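Local coordinates for blue-light-activated histidine kinase 2 (PDB 4R38), which is a blue-light-activated histidine kinase, here its flavin-binding N-terminal LOV domain, that transfers phosphate from ATP to a protein histidine, at residues 25-30 and 39-44; 46-51 and 93-98. All coordinates share one frame; numbering follows the deposited sequence.

From the N terminus, strand 25-30 runs out along the sheet, the chain turns, and strand 38-41 comes back beside it: contact 1 closes this hairpin across the eight residues between its segments. The chain then enters helix 43-49, whose first turn still belongs to contact 1 through A44 and whose last turn opens contact 2. That second contact closes a much longer loop of 41 residues, ending where strand 87-94 gives way to a turn. The two loops follow in series without nesting or crossing. Within this chain the outermost strands are 38-41 and 87-94; helix 43-49 leads from the first to the turn that follows the second. S25 OG meets M48 CE at 3.9 Å, and both contacts touch riboflavin.

Contact 1. Residues 25-30 and 39-44; sequences SLTIAD and IYVNRA. With RBF (riboflavin), chain E.
The carbonyl oxygen of I28 is gripped by two backbone amides of the neighbouring strand: I39 N lies 2.9 Å from I28 O in a bond of 167° at the hydrogen, while Y40 N makes a weak, longer bond to I28 O. Two residues facing one define a classic beta bulge. I28 N in turn donates to Y40 O at 3.0 Å, and N42 N donates to L26 O. N42 also uses its side chain: chi1 of 65° places CG between its own backbone N and carbonyl carbon, and N42 OD1 accepts from L26 N at 3.1 Å, the donor standing above the carboxamide plane. The same OD1 caps F45 N at the start of helix 43-49, and ND2 is bonded to F24 O, which further fixes the amide. Beside the I28-Y40 pair, L26 CD2 meets the Y40 ring at CE2, 4.0 Å away, the two side chains crossing at about a right angle. On the face of T27 and V41, T27 CG2 touches V41 CG1 at 3.8 Å. T27 OG1, hydrogen-bonded to Q124, comes within 3.3 Å of riboflavin C6, and A29 CB lies 3.9 Å from the ring methyl C7M. Strand axes 174° apart identify an antiparallel hairpin, here the one at the start of a PAS-fold LOV domain, lining the dimethylbenzene end of its flavin pocket.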
loop_
_atom_site.group_PDB
_atom_site.type_symbol
_atom_site.label_atom_id
_atom_site.label_comp_id
_atom_site.label_asym_id
_atom_site.label_seq_id
_atom_site.Cartn_x
_atom_site.Cartn_y
_atom_site.Cartn_z
ATOM N N SER A 25 1.210 -4.677 -9.565
ATOM C CA SER A 25 1.578 -3.516 -8.743
ATOM C C SER A 25 2.241 -4.006 -7.465
ATOM O O SER A 25 1.727 -4.890 -6.776
ATOM C CB SER A 25 0.327 -2.697 -8.424
ATOM O OG SER A 25 0.609 -1.584 -7.553
ATOM N N LEU A 26 3.418 -3.461 -7.180
ATOM C CA LEU A 26 4.160 -3.818 -5.985
ATOM C C LEU A 26 4.733 -2.563 -5.355
ATOM O O LEU A 26 5.140 -1.638 -6.062
ATOM C CB LEU A 26 5.269 -4.797 -6.346
ATOM C CG LEU A 26 6.068 -5.389 -5.168
ATOM C CD1 LEU A 26 6.379 -6.857 -5.409
ATOM C CD2 LEU A 26 7.330 -4.587 -4.941
ATOM N N THR A 27 4.734 -2.547 -4.020
ATOM C CA THR A 27 5.212 -1.421 -3.233
ATOM C C THR A 27 6.011 -1.954 -2.054
ATOM O O THR A 27 5.757 -3.054 -1.568
ATOM C CB THR A 27 4.053 -0.609 -2.663
ATOM O OG1 THR A 27 3.261 -1.447 -1.808
ATOM C CG2 THR A 27 3.172 -0.028 -3.778
ATOM N N ILE A 28 7.001 -1.190 -1.602
ATOM C CA ILE A 28 7.752 -1.561 -0.416
ATOM C C ILE A 28 7.799 -0.299 0.429
ATOM O O ILE A 28 8.028 0.772 -0.120
ATOM C CB ILE A 28 9.187 -1.998 -0.739
ATOM C CG1 ILE A 28 9.197 -3.267 -1.630
ATOM C CG2 ILE A 28 10.003 -2.265 0.527
ATOM C CD1 ILE A 28 10.541 -3.583 -2.205
ATOM N N ALA A 29 7.571 -0.438 1.735
ATOM C CA ALA A 29 7.596 0.692 2.671
ATOM C C ALA A 29 8.622 0.433 3.749
ATOM O O ALA A 29 8.806 -0.699 4.144
ATOM C CB ALA A 29 6.249 0.869 3.314
ATOM N N ASP A 30 9.276 1.491 4.233
ATOM C CA ASP A 30 10.180 1.368 5.362
ATOM C C ASP A 30 9.358 1.757 6.584
ATOM O O ASP A 30 9.140 2.951 6.844
ATOM C CB ASP A 30 11.389 2.288 5.172
ATOM C CG ASP A 30 12.435 2.123 6.283
ATOM O OD1 ASP A 30 12.039 1.724 7.399
ATOM O OD2 ASP A 30 13.650 2.380 6.043
ATOM N N ILE A 39 9.238 3.445 -0.206
ATOM C CA ILE A 39 10.612 3.618 -0.721
ATOM C C ILE A 39 10.725 3.133 -2.161
ATOM O O ILE A 39 11.668 3.488 -2.875
ATOM C CB ILE A 39 11.672 2.977 0.189
ATOM C CG1 ILE A 39 11.487 1.446 0.296
ATOM C CG2 ILE A 39 11.675 3.637 1.573
ATOM C CD1 ILE A 39 12.645 0.740 0.996
ATOM N N TYR A 40 9.762 2.308 -2.575
ATOM C CA TYR A 40 9.753 1.728 -3.916
ATOM C C TYR A 40 8.334 1.423 -4.368
ATOM O O TYR A 40 7.516 0.930 -3.594
ATOM C CB TYR A 40 10.544 0.419 -3.944
ATOM C CG TYR A 40 10.510 -0.276 -5.295
ATOM C CD1 TYR A 40 11.443 0.030 -6.276
ATOM C CD2 TYR A 40 9.509 -1.187 -5.589
ATOM C CE1 TYR A 40 11.403 -0.586 -7.516
ATOM C CE2 TYR A 40 9.454 -1.808 -6.826
ATOM C CZ TYR A 40 10.389 -1.498 -7.778
ATOM O OH TYR A 40 10.314 -2.108 -9.002
ATOM N N VAL A 41 8.052 1.729 -5.627
ATOM C CA VAL A 41 6.837 1.267 -6.291
ATOM C C VAL A 41 7.317 0.891 -7.687
ATOM O O VAL A 41 8.351 1.398 -8.142
ATOM C CB VAL A 41 5.705 2.338 -6.340
ATOM C CG1 VAL A 41 5.398 2.840 -4.941
ATOM C CG2 VAL A 41 6.056 3.509 -7.271
ATOM N N ASN A 42 6.591 0.007 -8.363
ATOM C CA ASN A 42 6.920 -0.299 -9.738
ATOM C C ASN A 42 5.986 0.363 -10.757
ATOM O O ASN A 42 5.041 1.089 -10.426
ATOM C CB ASN A 42 6.958 -1.817 -9.951
ATOM C CG ASN A 42 5.614 -2.486 -9.769
ATOM O OD1 ASN A 42 4.609 -1.842 -9.480
ATOM N ND2 ASN A 42 5.600 -3.822 -9.942
ATOM N N ARG A 43 6.275 0.094 -12.023
ATOM C CA ARG A 43 5.518 0.687 -13.110
ATOM C C ARG A 43 4.048 0.282 -13.053
ATOM O O ARG A 43 3.182 1.065 -13.407
ATOM C CB ARG A 43 6.134 0.258 -14.449
ATOM C CG ARG A 43 5.512 0.938 -15.640
ATOM C CD ARG A 43 6.166 0.494 -16.945
ATOM N NE ARG A 43 5.463 1.051 -18.100
ATOM C CZ ARG A 43 5.713 0.729 -19.366
ATOM N NH1 ARG A 43 6.658 -0.158 -19.664
ATOM N NH2 ARG A 43 5.007 1.297 -20.340
ATOM N N ALA A 44 3.751 -0.951 -12.644
ATOM C CA ALA A 44 2.347 -1.379 -12.533
ATOM C C ALA A 44 1.575 -0.547 -11.499
ATOM O O ALA A 44 0.381 -0.291 -11.667
ATOM C CB ALA A 44 2.255 -2.879 -12.185
HETATM N N1 RBF E . -3.333 1.577 1.674
HETATM C C2 RBF E . -4.143 1.850 0.618
HETATM O O2 RBF E . -5.167 2.485 0.787
HETATM N N3 RBF E . -3.799 1.397 -0.625
HETATM C C4 RBF E . -2.629 0.763 -0.864
HETATM O O4 RBF E . -2.334 0.363 -2.014
HETATM C C4A RBF E . -1.728 0.525 0.204
HETATM N N5 RBF E . -0.516 -0.065 0.039
HETATM C C5A RBF E . 0.306 -0.255 1.085
HETATM C C6 RBF E . 1.573 -0.888 0.946
HETATM C C7 RBF E . 2.429 -1.068 2.030
HETATM C C7M RBF E . 3.780 -1.774 1.748
HETATM C C8 RBF E . 2.029 -0.643 3.296
HETATM C C8M RBF E . 2.871 -0.807 4.563
HETATM C C9 RBF E . 0.809 -0.046 3.456
HETATM C C9A RBF E . -0.092 0.163 2.371
HETATM N N10 RBF E . -1.301 0.805 2.578
HETATM C C10 RBF E . -2.148 0.990 1.494
HETATM C "C1'" RBF E . -1.795 1.188 3.901
HETATM C "C2'" RBF E . -1.512 2.612 4.368
HETATM O "O2'" RBF E . -0.251 2.952 3.956
HETATM C "C3'" RBF E . -1.618 2.664 5.889
HETATM O "O3'" RBF E . -0.621 1.864 6.462
HETATM C "C4'" RBF E . -2.972 2.161 6.383
HETATM O "O4'" RBF E . -4.022 2.936 5.866
HETATM C "C5'" RBF E . -3.035 2.189 7.905
HETATM O "O5'" RBF E . -2.813 3.506 8.379
#

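Contact 2. Residues 46-51 and 93-98; sequences EQMTGY and NYRADG. With RBF (riboflavin), chain E.
R95 meets M48 and T49 at the end of helix 43-49, where its CB, CG, CD and NH1 all come near the last carbonyls. R95 CB lies 3.4 Å from T49 O; CG and CD then pass M48 O, R95 CD also at 3.4 Å. The chain is extended from CG to NE, and a chi4 of -85° turns the guanidinium across that line. At the tip R95 NH1 donates to M48 O at 2.8 Å, the acceptor only 6° out of the guanidinium plane; M48 CG is its side-chain neighbour, the two side chains crossing at about a right angle. NH1 also bridges to D126 and NE to E99, while NH2 bonds Q129 and F101 supplies a cation-pi contact. A96 N donates to T49 O at 2.9 Å. G50, with positive phi, ends the helix, and Y51 N returns to T49 OG1, itself also bonded to F45 O, in an ST turn. The Y51 ring receives A96 CB over the centre of one face, a CH-pi contact of 3.8 Å to the centroid. Its OH donates to a water that donates to Y94 O. Near the end of strand 87-94, N93 OD1 accepts from riboflavin N3, 2.9 Å away, and from N103 ND2, while N93 ND2 donates to riboflavin O2. This two-bond recognition of the flavin's pyrimidine edge by an asparagine is characteristic of the LOV chromophore site.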
loop_
_atom_site.group_PDB
_atom_site.type_symbol
_atom_site.label_atom_id
_atom_site.label_comp_id
_atom_site.label_asym_id
_atom_site.label_seq_id
_atom_site.Cartn_x
_atom_site.Cartn_y
_atom_site.Cartn_z
ATOM N N GLU A 46 2.276 2.637 -10.789
ATOM C CA GLU A 46 2.065 3.900 -11.490
ATOM C C GLU A 46 0.873 3.809 -12.436
ATOM O O GLU A 46 0.054 4.704 -12.475
ATOM C CB GLU A 46 3.306 4.297 -12.296
ATOM C CG GLU A 46 4.569 4.548 -11.494
ATOM C CD GLU A 46 5.678 5.098 -12.376
ATOM O OE1 GLU A 46 5.999 4.459 -13.406
ATOM O OE2 GLU A 46 6.214 6.182 -12.069
ATOM N N GLN A 47 0.773 2.709 -13.185
ATOM C CA GLN A 47 -0.288 2.584 -14.177
ATOM C C GLN A 47 -1.657 2.420 -13.541
ATOM O O GLN A 47 -2.638 2.977 -14.030
ATOM C CB GLN A 47 -0.020 1.405 -15.115
ATOM C CG GLN A 47 1.179 1.602 -16.025
ATOM C CD GLN A 47 1.502 0.356 -16.845
ATOM O OE1 GLN A 47 0.891 -0.700 -16.662
ATOM N NE2 GLN A 47 2.469 0.477 -17.753
ATOM N N MET A 48 -1.732 1.661 -12.453
ATOM C CA MET A 48 -2.990 1.486 -11.728
ATOM C C MET A 48 -3.465 2.766 -11.035
ATOM O O MET A 48 -4.651 3.105 -11.081
ATOM C CB MET A 48 -2.857 0.383 -10.679
ATOM C CG MET A 48 -4.124 0.182 -9.820
ATOM S SD MET A 48 -3.857 -1.004 -8.484
ATOM C CE MET A 48 -2.923 0.038 -7.349
ATOM N N THR A 49 -2.548 3.467 -10.383
ATOM C CA THR A 49 -2.936 4.615 -9.564
ATOM C C THR A 49 -2.913 5.950 -10.297
ATOM O O THR A 49 -3.551 6.901 -9.845
ATOM C CB THR A 49 -2.038 4.790 -8.344
ATOM O OG1 THR A 49 -0.748 5.251 -8.752
ATOM C CG2 THR A 49 -1.955 3.512 -7.529
ATOM N N GLY A 50 -2.162 6.044 -11.390
ATOM C CA GLY A 50 -2.022 7.310 -12.095
ATOM C C GLY A 50 -0.997 8.263 -11.492
ATOM O O GLY A 50 -0.809 9.362 -12.012
ATOM N N TYR A 51 -0.328 7.836 -10.415
ATOM C CA TYR A 51 0.746 8.605 -9.780
ATOM C C TYR A 51 2.131 8.197 -10.267
ATOM O O TYR A 51 2.437 7.011 -10.358
ATOM C CB TYR A 51 0.712 8.409 -8.262
ATOM C CG TYR A 51 -0.459 9.061 -7.568
ATOM C CD1 TYR A 51 -0.395 10.389 -7.152
ATOM C CD2 TYR A 51 -1.629 8.351 -7.311
ATOM C CE1 TYR A 51 -1.459 10.988 -6.512
ATOM C CE2 TYR A 51 -2.702 8.955 -6.659
ATOM C CZ TYR A 51 -2.606 10.265 -6.275
ATOM O OH TYR A 51 -3.672 10.842 -5.631
ATOM N N ASN A 93 -10.064 3.016 -2.865
ATOM C CA ASN A 93 -8.968 3.923 -3.137
ATOM C C ASN A 93 -9.393 4.815 -4.289
ATOM O O ASN A 93 -10.433 4.577 -4.919
ATOM C CB ASN A 93 -7.695 3.181 -3.541
ATOM C CG ASN A 93 -6.830 2.677 -2.349
ATOM O OD1 ASN A 93 -5.787 2.074 -2.581
ATOM N ND2 ASN A 93 -7.262 2.927 -1.101
ATOM N N TYR A 94 -8.566 5.816 -4.575
ATOM C CA TYR A 94 -8.857 6.802 -5.590
ATOM C C TYR A 94 -7.613 7.001 -6.430
ATOM O O TYR A 94 -6.513 7.160 -5.899
ATOM C CB TYR A 94 -9.236 8.135 -4.923
ATOM C CG TYR A 94 -10.508 8.065 -4.095
ATOM C CD1 TYR A 94 -11.725 8.449 -4.631
ATOM C CD2 TYR A 94 -10.486 7.584 -2.784
ATOM C CE1 TYR A 94 -12.911 8.398 -3.870
ATOM C CE2 TYR A 94 -11.644 7.520 -2.019
ATOM C CZ TYR A 94 -12.860 7.928 -2.571
ATOM O OH TYR A 94 -14.005 7.856 -1.825
ATOM N N ARG A 95 -7.770 6.968 -7.753
ATOM C CA ARG A 95 -6.657 7.274 -8.622
ATOM C C ARG A 95 -6.356 8.769 -8.593
ATOM O O ARG A 95 -7.080 9.559 -7.960
ATOM C CB ARG A 95 -6.936 6.798 -10.061
ATOM C CG ARG A 95 -7.424 5.351 -10.141
ATOM C CD ARG A 95 -7.571 4.847 -11.602
ATOM N NE ARG A 95 -8.600 3.807 -11.700
ATOM C CZ ARG A 95 -8.392 2.509 -11.475
ATOM N NH1 ARG A 95 -7.200 2.056 -11.149
ATOM N NH2 ARG A 95 -9.397 1.659 -11.557
ATOM N N ALA A 96 -5.272 9.155 -9.246
ATOM C CA ALA A 96 -4.859 10.552 -9.288
ATOM C C ALA A 96 -5.905 11.436 -9.958
ATOM O O ALA A 96 -6.020 12.607 -9.627
ATOM C CB ALA A 96 -3.532 10.675 -10.007
ATOM N N ASP A 97 -6.659 10.876 -10.903
ATOM C CA ASP A 97 -7.715 11.631 -11.571
ATOM C C ASP A 97 -8.997 11.588 -10.758
ATOM O O ASP A 97 -10.030 12.088 -11.189
ATOM C CB ASP A 97 -7.966 11.113 -12.997
ATOM C CG ASP A 97 -8.538 9.694 -13.038
ATOM O OD1 ASP A 97 -8.962 9.157 -11.993
ATOM O OD2 ASP A 97 -8.582 9.117 -14.144
ATOM N N GLY A 98 -8.929 10.979 -9.579
ATOM C CA GLY A 98 -10.063 10.954 -8.679
ATOM C C GLY A 98 -11.036 9.795 -8.841
ATOM O O GLY A 98 -11.977 9.671 -8.055
HETATM N N1 RBF E . -3.333 1.577 1.674
HETATM C C2 RBF E . -4.143 1.850 0.618
HETATM O O2 RBF E . -5.167 2.485 0.787
HETATM N N3 RBF E . -3.799 1.397 -0.625
HETATM C C4 RBF E . -2.629 0.763 -0.864
HETATM O O4 RBF E . -2.334 0.363 -2.014
HETATM C C4A RBF E . -1.728 0.525 0.204
HETATM N N5 RBF E . -0.516 -0.065 0.039
HETATM C C5A RBF E . 0.306 -0.255 1.085
HETATM C C6 RBF E . 1.573 -0.888 0.946
HETATM C C7 RBF E . 2.429 -1.068 2.030
HETATM C C7M RBF E . 3.780 -1.774 1.748
HETATM C C8 RBF E . 2.029 -0.643 3.296
HETATM C C8M RBF E . 2.871 -0.807 4.563
HETATM C C9 RBF E . 0.809 -0.046 3.456
HETATM C C9A RBF E . -0.092 0.163 2.371
HETATM N N10 RBF E . -1.301 0.805 2.578
HETATM C C10 RBF E . -2.148 0.990 1.494
HETATM C "C1'" RBF E . -1.795 1.188 3.901
HETATM C "C2'" RBF E . -1.512 2.612 4.368
HETATM O "O2'" RBF E . -0.251 2.952 3.956
HETATM C "C3'" RBF E . -1.618 2.664 5.889
HETATM O "O3'" RBF E . -0.621 1.864 6.462
HETATM C "C4'" RBF E . -2.972 2.161 6.383
HETATM O "O4'" RBF E . -4.022 2.936 5.866
HETATM C "C5'" RBF E . -3.035 2.189 7.905
HETATM O "O5'" RBF E . -2.813 3.506 8.379
HETATM O O HOH W 1 -5.670 9.277 -4.701
#